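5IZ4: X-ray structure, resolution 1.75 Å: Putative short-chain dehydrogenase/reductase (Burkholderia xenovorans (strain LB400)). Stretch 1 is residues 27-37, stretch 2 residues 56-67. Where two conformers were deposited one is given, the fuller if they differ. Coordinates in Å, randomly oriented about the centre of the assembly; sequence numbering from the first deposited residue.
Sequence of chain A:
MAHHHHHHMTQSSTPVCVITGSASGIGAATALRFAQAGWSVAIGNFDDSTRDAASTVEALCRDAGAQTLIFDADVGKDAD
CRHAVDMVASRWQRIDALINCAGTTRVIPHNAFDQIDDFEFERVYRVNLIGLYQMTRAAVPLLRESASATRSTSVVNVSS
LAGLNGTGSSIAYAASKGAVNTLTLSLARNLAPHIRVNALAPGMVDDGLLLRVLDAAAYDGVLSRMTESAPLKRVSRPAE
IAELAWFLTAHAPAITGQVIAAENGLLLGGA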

ATOM      1  N   GLY A  27       6.309  -8.407 -24.513  1.00 18.23           N
ATOM      2  CA  GLY A  27       5.986  -7.544 -25.637  1.00 16.00           C
ATOM      3  C   GLY A  27       5.550  -8.325 -26.862  1.00 16.90           C
ATOM      4  O   GLY A  27       4.566  -7.972 -27.521  1.00 20.42           O
ATOM      5  N   ALA A  28       6.271  -9.403 -27.182  1.00 20.60           N
ATOM      6  CA  ALA A  28       5.882 -10.249 -28.307  1.00 17.84           C
ATOM      7  C   ALA A  28       4.482 -10.818 -28.106  1.00 19.72           C
ATOM      8  O   ALA A  28       3.657 -10.822 -29.029  1.00 21.89           O
ATOM      9  CB  ALA A  28       6.884 -11.382 -28.479  1.00 19.17           C
ATOM     10  N   ALA A  29       4.207 -11.326 -26.908  1.00 20.91           N
ATOM     11  CA  ALA A  29       2.880 -11.864 -26.623  1.00 18.22           C
ATOM     12  C   ALA A  29       1.811 -10.781 -26.700  1.00 18.79           C
ATOM     13  O   ALA A  29       0.669 -11.056 -27.094  1.00 20.94           O
ATOM     14  CB  ALA A  29       2.870 -12.517 -25.241  1.00 20.17           C
ATOM     15  N   THR A  30       2.159  -9.550 -26.320  1.00 17.05           N
ATOM     16  CA  THR A  30       1.181  -8.465 -26.334  1.00 20.17           C
ATOM     17  C   THR A  30       0.883  -8.006 -27.755  1.00 18.61           C
ATOM     18  O   THR A  30      -0.275  -7.747 -28.096  1.00 19.53           O
ATOM     19  CB  THR A  30       1.670  -7.304 -25.467  1.00 21.97           C
ATOM     20  OG1 THR A  30       1.846  -7.763 -24.118  1.00 20.31           O
ATOM     21  CG2 THR A  30       0.655  -6.156 -25.470  1.00 22.42           C
ATOM     22  N   ALA A  31       1.910  -7.900 -28.603  1.00 18.74           N
ATOM     23  CA  ALA A  31       1.647  -7.607 -30.005  1.00 17.67           C
ATOM     24  C   ALA A  31       0.676  -8.626 -30.589  1.00 20.29           C
ATOM     25  O   ALA A  31      -0.283  -8.264 -31.280  1.00 20.24           O
ATOM     26  CB  ALA A  31       2.960  -7.597 -30.794  1.00 18.77           C
ATOM     27  N   LEU A  32       0.891  -9.907 -30.293  1.00 18.17           N
ATOM     28  CA  LEU A  32       0.022 -10.946 -30.829  1.00 18.94           C
ATOM     29  C   LEU A  32      -1.410 -10.789 -30.326  1.00 20.31           C
ATOM     30  O   LEU A  32      -2.367 -10.909 -31.102  1.00 21.17           O
ATOM     31  CB  LEU A  32       0.572 -12.324 -30.463  1.00 20.35           C
ATOM     32  CG  LEU A  32      -0.173 -13.518 -31.071  1.00 24.64           C
ATOM     33  CD1 LEU A  32      -0.281 -13.381 -32.589  1.00 22.29           C
ATOM     34  CD2 LEU A  32       0.507 -14.830 -30.698  1.00 29.38           C
ATOM     35  N   ARG A  33      -1.577 -10.504 -29.033  1.00 19.81           N
ATOM     36  CA  ARG A  33      -2.923 -10.387 -28.473  1.00 19.55           C
ATOM     37  C   ARG A  33      -3.681  -9.219 -29.091  1.00 20.88           C
ATOM     38  O   ARG A  33      -4.878  -9.337 -29.390  1.00 22.14           O
ATOM     39  CB  ARG A  33      -2.853 -10.227 -26.953  1.00 18.98           C
ATOM     40  CG  ARG A  33      -4.232 -10.127 -26.301  1.00 18.17           C
ATOM     41  CD  ARG A  33      -5.025 -11.388 -26.578  1.00 22.63           C
ATOM     42  NE  ARG A  33      -6.394 -11.362 -26.057  1.00 22.93           N
ATOM     43  CZ  ARG A  33      -7.434 -10.865 -26.723  1.00 21.48           C
ATOM     44  NH1 ARG A  33      -7.260 -10.318 -27.920  1.00 23.72           N
ATOM     45  NH2 ARG A  33      -8.648 -10.900 -26.189  1.00 24.37           N
ATOM     46  N   PHE A  34      -3.011  -8.080 -29.285  1.00 20.27           N
ATOM     47  CA  PHE A  34      -3.674  -6.970 -29.961  1.00 20.65           C
ATOM     48  C   PHE A  34      -3.968  -7.319 -31.417  1.00 18.64           C
ATOM     49  O   PHE A  34      -5.028  -6.961 -31.942  1.00 20.95           O
ATOM     50  CB  PHE A  34      -2.839  -5.687 -29.839  1.00 16.92           C
ATOM     51  CG  PHE A  34      -3.087  -4.931 -28.549  1.00 17.50           C
ATOM     52  CD1 PHE A  34      -2.479  -5.323 -27.371  1.00 19.39           C
ATOM     53  CD2 PHE A  34      -3.946  -3.840 -28.518  1.00 18.93           C
ATOM     54  CE1 PHE A  34      -2.724  -4.646 -26.182  1.00 20.38           C
ATOM     55  CE2 PHE A  34      -4.191  -3.148 -27.337  1.00 18.78           C
ATOM     56  CZ  PHE A  34      -3.581  -3.549 -26.163  1.00 18.35           C
ATOM     57  N   ALA A  35      -3.060  -8.055 -32.072  1.00 21.51           N
ATOM     58  CA  ALA A  35      -3.330  -8.508 -33.436  1.00 20.21           C
ATOM     59  C   ALA A  35      -4.572  -9.394 -33.491  1.00 23.73           C
ATOM     60  O   ALA A  35      -5.390  -9.282 -34.413  1.00 22.82           O
ATOM     61  CB  ALA A  35      -2.111  -9.249 -33.989  1.00 20.83           C
ATOM     62  N   GLN A  36      -4.730 -10.284 -32.508  1.00 19.44           N
ATOM     63  CA  GLN A  36      -5.903 -11.148 -32.454  0.67 24.56           C
ATOM     64  C   GLN A  36      -7.188 -10.358 -32.247  1.00 27.19           C
ATOM     65  O   GLN A  36      -8.266 -10.827 -32.631  1.00 26.23           O
ATOM     66  CB  GLN A  36      -5.706 -12.184 -31.344  0.67 20.43           C
ATOM     67  CG  GLN A  36      -4.691 -13.252 -31.747  0.67 27.55           C
ATOM     68  CD  GLN A  36      -4.136 -14.049 -30.583  0.67 28.76           C
ATOM     69  OE1 GLN A  36      -4.213 -13.633 -29.425  0.67 20.40           O
ATOM     70  NE2 GLN A  36      -3.556 -15.209 -30.893  0.67 32.98           N
ATOM     71  N   ALA A  37      -7.094  -9.172 -31.657  1.00 24.25           N
ATOM     72  CA  ALA A  37      -8.241  -8.303 -31.455  1.00 25.74           C
ATOM     73  C   ALA A  37      -8.576  -7.467 -32.682  1.00 30.21           C
ATOM     74  O   ALA A  37      -9.557  -6.712 -32.649  1.00 30.23           O
ATOM     75  CB  ALA A  37      -7.979  -7.390 -30.260  1.00 25.88           C
ATOM     76  N   THR A  56       9.600 -12.725 -36.808  1.00 28.05           N
ATOM     77  CA  THR A  56       8.700 -13.833 -36.510  1.00 27.02           C
ATOM     78  C   THR A  56       7.441 -13.339 -35.810  1.00 26.67           C
ATOM     79  O   THR A  56       6.331 -13.776 -36.137  1.00 25.92           O
ATOM     80  CB  THR A  56       9.423 -14.872 -35.658  1.00 28.90           C
ATOM     81  OG1 THR A  56      10.571 -15.349 -36.372  1.00 36.33           O
ATOM     82  CG2 THR A  56       8.505 -16.049 -35.343  1.00 32.69           C
ATOM     83  N   VAL A  57       7.598 -12.431 -34.841  1.00 23.04           N
ATOM     84  CA  VAL A  57       6.438 -11.820 -34.192  1.00 23.34           C
ATOM     85  C   VAL A  57       5.540 -11.156 -35.229  1.00 24.93           C
ATOM     86  O   VAL A  57       4.312 -11.318 -35.202  1.00 22.30           O
ATOM     87  CB  VAL A  57       6.884 -10.820 -33.105  1.00 24.95           C
ATOM     88  CG1 VAL A  57       5.671 -10.045 -32.538  1.00 23.11           C
ATOM     89  CG2 VAL A  57       7.624 -11.548 -31.992  1.00 21.88           C
ATOM     90  N   GLU A  58       6.137 -10.414 -36.170  1.00 23.76           N
ATOM     91  CA  GLU A  58       5.333  -9.765 -37.203  1.00 26.81           C
ATOM     92  C   GLU A  58       4.581 -10.787 -38.040  1.00 25.52           C
ATOM     93  O   GLU A  58       3.397 -10.596 -38.347  1.00 24.38           O
ATOM     94  CB  GLU A  58       6.196  -8.882 -38.106  1.00 25.39           C
ATOM     95  CG  GLU A  58       5.379  -8.287 -39.249  1.00 32.39           C
ATOM     96  CD  GLU A  58       6.166  -7.363 -40.174  1.00 39.69           C
ATOM     97  OE1 GLU A  58       5.646  -6.265 -40.479  1.00 31.97           O
ATOM     98  OE2 GLU A  58       7.286  -7.727 -40.601  1.00 32.75           O
ATOM     99  N   ALA A  59       5.252 -11.878 -38.426  1.00 24.46           N
ATOM    100  CA  ALA A  59       4.595 -12.899 -39.234  1.00 27.93           C
ATOM    101  C   ALA A  59       3.400 -13.486 -38.500  1.00 26.94           C
ATOM    102  O   ALA A  59       2.346 -13.728 -39.102  1.00 27.87           O
ATOM    103  CB  ALA A  59       5.586 -14.002 -39.608  1.00 29.89           C
ATOM    104  N   LEU A  60       3.541 -13.711 -37.197  1.00 24.14           N
ATOM    105  CA  LEU A  60       2.430 -14.258 -36.424  1.00 23.69           C
ATOM    106  C   LEU A  60       1.282 -13.259 -36.300  1.00 22.60           C
ATOM    107  O   LEU A  60       0.106 -13.649 -36.338  1.00 24.50           O
ATOM    108  CB  LEU A  60       2.926 -14.682 -35.044  1.00 27.74           C
ATOM    109  CG  LEU A  60       3.892 -15.864 -35.028  1.00 30.47           C
ATOM    110  CD1 LEU A  60       4.417 -16.069 -33.617  1.00 31.96           C
ATOM    111  CD2 LEU A  60       3.208 -17.115 -35.549  1.00 35.45           C
ATOM    112  N   CYS A  61       1.602 -11.972 -36.134  1.00 24.92           N
ATOM    113  CA  CYS A  61       0.558 -10.954 -36.040  1.00 22.44           C
ATOM    114  C   CYS A  61      -0.194 -10.808 -37.357  1.00 27.01           C
ATOM    115  O   CYS A  61      -1.414 -10.588 -37.363  1.00 24.99           O
ATOM    116  CB  CYS A  61       1.160  -9.612 -35.623  1.00 21.72           C
ATOM    117  SG  CYS A  61       1.732  -9.544 -33.932  1.00 23.10           S
ATOM    118  N   ARG A  62       0.521 -10.900 -38.482  1.00 23.14           N
ATOM    119  CA  ARG A  62      -0.144 -10.847 -39.778  1.00 24.28           C
ATOM    120  C   ARG A  62      -1.014 -12.075 -39.998  1.00 26.40           C
ATOM    121  O   ARG A  62      -2.090 -11.984 -40.601  1.00 29.20           O
ATOM    122  CB  ARG A  62       0.892 -10.718 -40.896  1.00 29.91           C
ATOM    123  CG  ARG A  62       1.555  -9.360 -40.945  1.00 33.07           C
ATOM    124  CD  ARG A  62       2.686  -9.344 -41.946  1.00 35.56           C
ATOM    125  NE  ARG A  62       2.241  -9.306 -43.340  1.00 37.46           N
ATOM    126  CZ  ARG A  62       1.939  -8.184 -43.992  1.00 44.97           C
ATOM    127  NH1 ARG A  62       2.006  -7.014 -43.364  1.00 47.57           N
ATOM    128  NH2 ARG A  62       1.569  -8.226 -45.268  1.00 41.84           N
ATOM    129  N   ASP A  63      -0.547 -13.238 -39.537  1.00 28.67           N
ATOM    130  CA  ASP A  63      -1.352 -14.451 -39.619  1.00 26.37           C
ATOM    131  C   ASP A  63      -2.617 -14.322 -38.786  1.00 26.73           C
ATOM    132  O   ASP A  63      -3.667 -14.873 -39.150  1.00 30.83           O
ATOM    133  CB  ASP A  63      -0.528 -15.649 -39.163  1.00 32.86           C
ATOM    134  CG  ASP A  63      -1.330 -16.925 -39.135  1.00 49.02           C
ATOM    135  OD1 ASP A  63      -1.458 -17.567 -40.201  1.00 49.49           O
ATOM    136  OD2 ASP A  63      -1.836 -17.282 -38.047  1.00 50.43           O
ATOM    137  N   ALA A  64      -2.529 -13.604 -37.668  1.00 26.66           N
ATOM    138  CA  ALA A  64      -3.684 -13.286 -36.839  1.00 23.87           C
ATOM    139  C   ALA A  64      -4.592 -12.261 -37.493  1.00 32.42           C
ATOM    140  O   ALA A  64      -5.679 -12.008 -36.968  1.00 32.44           O
ATOM    141  CB  ALA A  64      -3.226 -12.774 -35.470  1.00 22.95           C
ATOM    142  N   GLY A  65      -4.165 -11.662 -38.605  1.00 28.86           N
ATOM    143  CA  GLY A  65      -5.000 -10.772 -39.381  1.00 36.94           C
ATOM    144  C   GLY A  65      -4.721  -9.294 -39.229  1.00 34.43           C
ATOM    145  O   GLY A  65      -5.492  -8.486 -39.759  1.00 35.22           O
ATOM    146  N   ALA A  66      -3.647  -8.914 -38.540  1.00 28.54           N
ATOM    147  CA  ALA A  66      -3.361  -7.515 -38.248  1.00 25.82           C
ATOM    148  C   ALA A  66      -2.464  -6.881 -39.301  1.00 26.62           C
ATOM    149  O   ALA A  66      -1.522  -7.508 -39.798  1.00 27.40           O
ATOM    150  CB  ALA A  66      -2.678  -7.376 -36.890  1.00 27.41           C
ATOM    151  N   GLN A  67      -2.747  -5.617 -39.615  1.00 24.31           N
ATOM    152  CA  GLN A  67      -1.744  -4.778 -40.254  1.00 26.92           C
ATOM    153  C   GLN A  67      -0.585  -4.543 -39.296  1.00 27.90           C
ATOM    154  O   GLN A  67      -0.776  -4.402 -38.084  1.00 26.54           O
ATOM    155  CB  GLN A  67      -2.347  -3.446 -40.676  1.00 28.54           C
ATOM    156  CG  GLN A  67      -3.392  -3.549 -41.756  1.00 35.33           C
ATOM    157  CD  GLN A  67      -4.003  -2.203 -42.059  1.00 39.86           C
ATOM    158  OE1 GLN A  67      -3.352  -1.329 -42.629  1.00 49.30           O
ATOM    159  NE2 GLN A  67      -5.253  -2.016 -41.647  1.00 37.63           N
TER
HETATM  160  O   HOH W   1      -7.418  -9.994 -36.275  1.00 45.77           O

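The centre of this contact is A35. Its CB points toward stretch 2 and meets three side chains there. A35 CB lies 3.5 Å from A66 CB, 3.7 Å from C61 CB and 4.0 Å from A64 CB. The side chains of A35 and A66 are single methyl groups, which lets the backbones come close: the CA atoms of A35 and A66 are 4.9 Å apart.

One turn earlier, A31 also points toward stretch 2. Its CB packs 3.9 Å from C61 SG and 4.0 Å from V57 CG1. The C61 sulfur lies low against the first helix, with SG 3.6 Å from A31 O and 3.8 Å from L32 N. V57 extends the apolar row further back: its CG2 is 3.6 Å from A28 CB.

The two helices run nearly parallel, with 17° between their directions and a closest axial approach of 8.6 Å. Successive turns can therefore pair in order, A28 with V57 and L32 with C61.

L32 leaves its CA sideways, but its end comes nearer to stretch 2. L32 CD1 sits 4.2 Å from L60 CB and 4.2 Å from A64 CB. Beyond it, exposed Q36 adds a marginal contact, Q36 CG to A64 CB at 4.0 Å.

No direct hydrogen bond joins the stretches. Stretch 2 turns at G65 in a Schellman motif. A66 N bonds to C61 O at 3.0 Å, and G65 N to R62 O at 2.9 Å. G65 has positive phi, where a CB would jam against the carbonyl O of A64. The turn brings A66 back against A35.

At the polar edge, A35 O and A64 O stand 3.7 Å apart. Both are acceptors, so neither can donate to the other. Water 1 bridges them, donating to A35 O at 2.8 Å and to A64 O at 2.7 Å from its O atom.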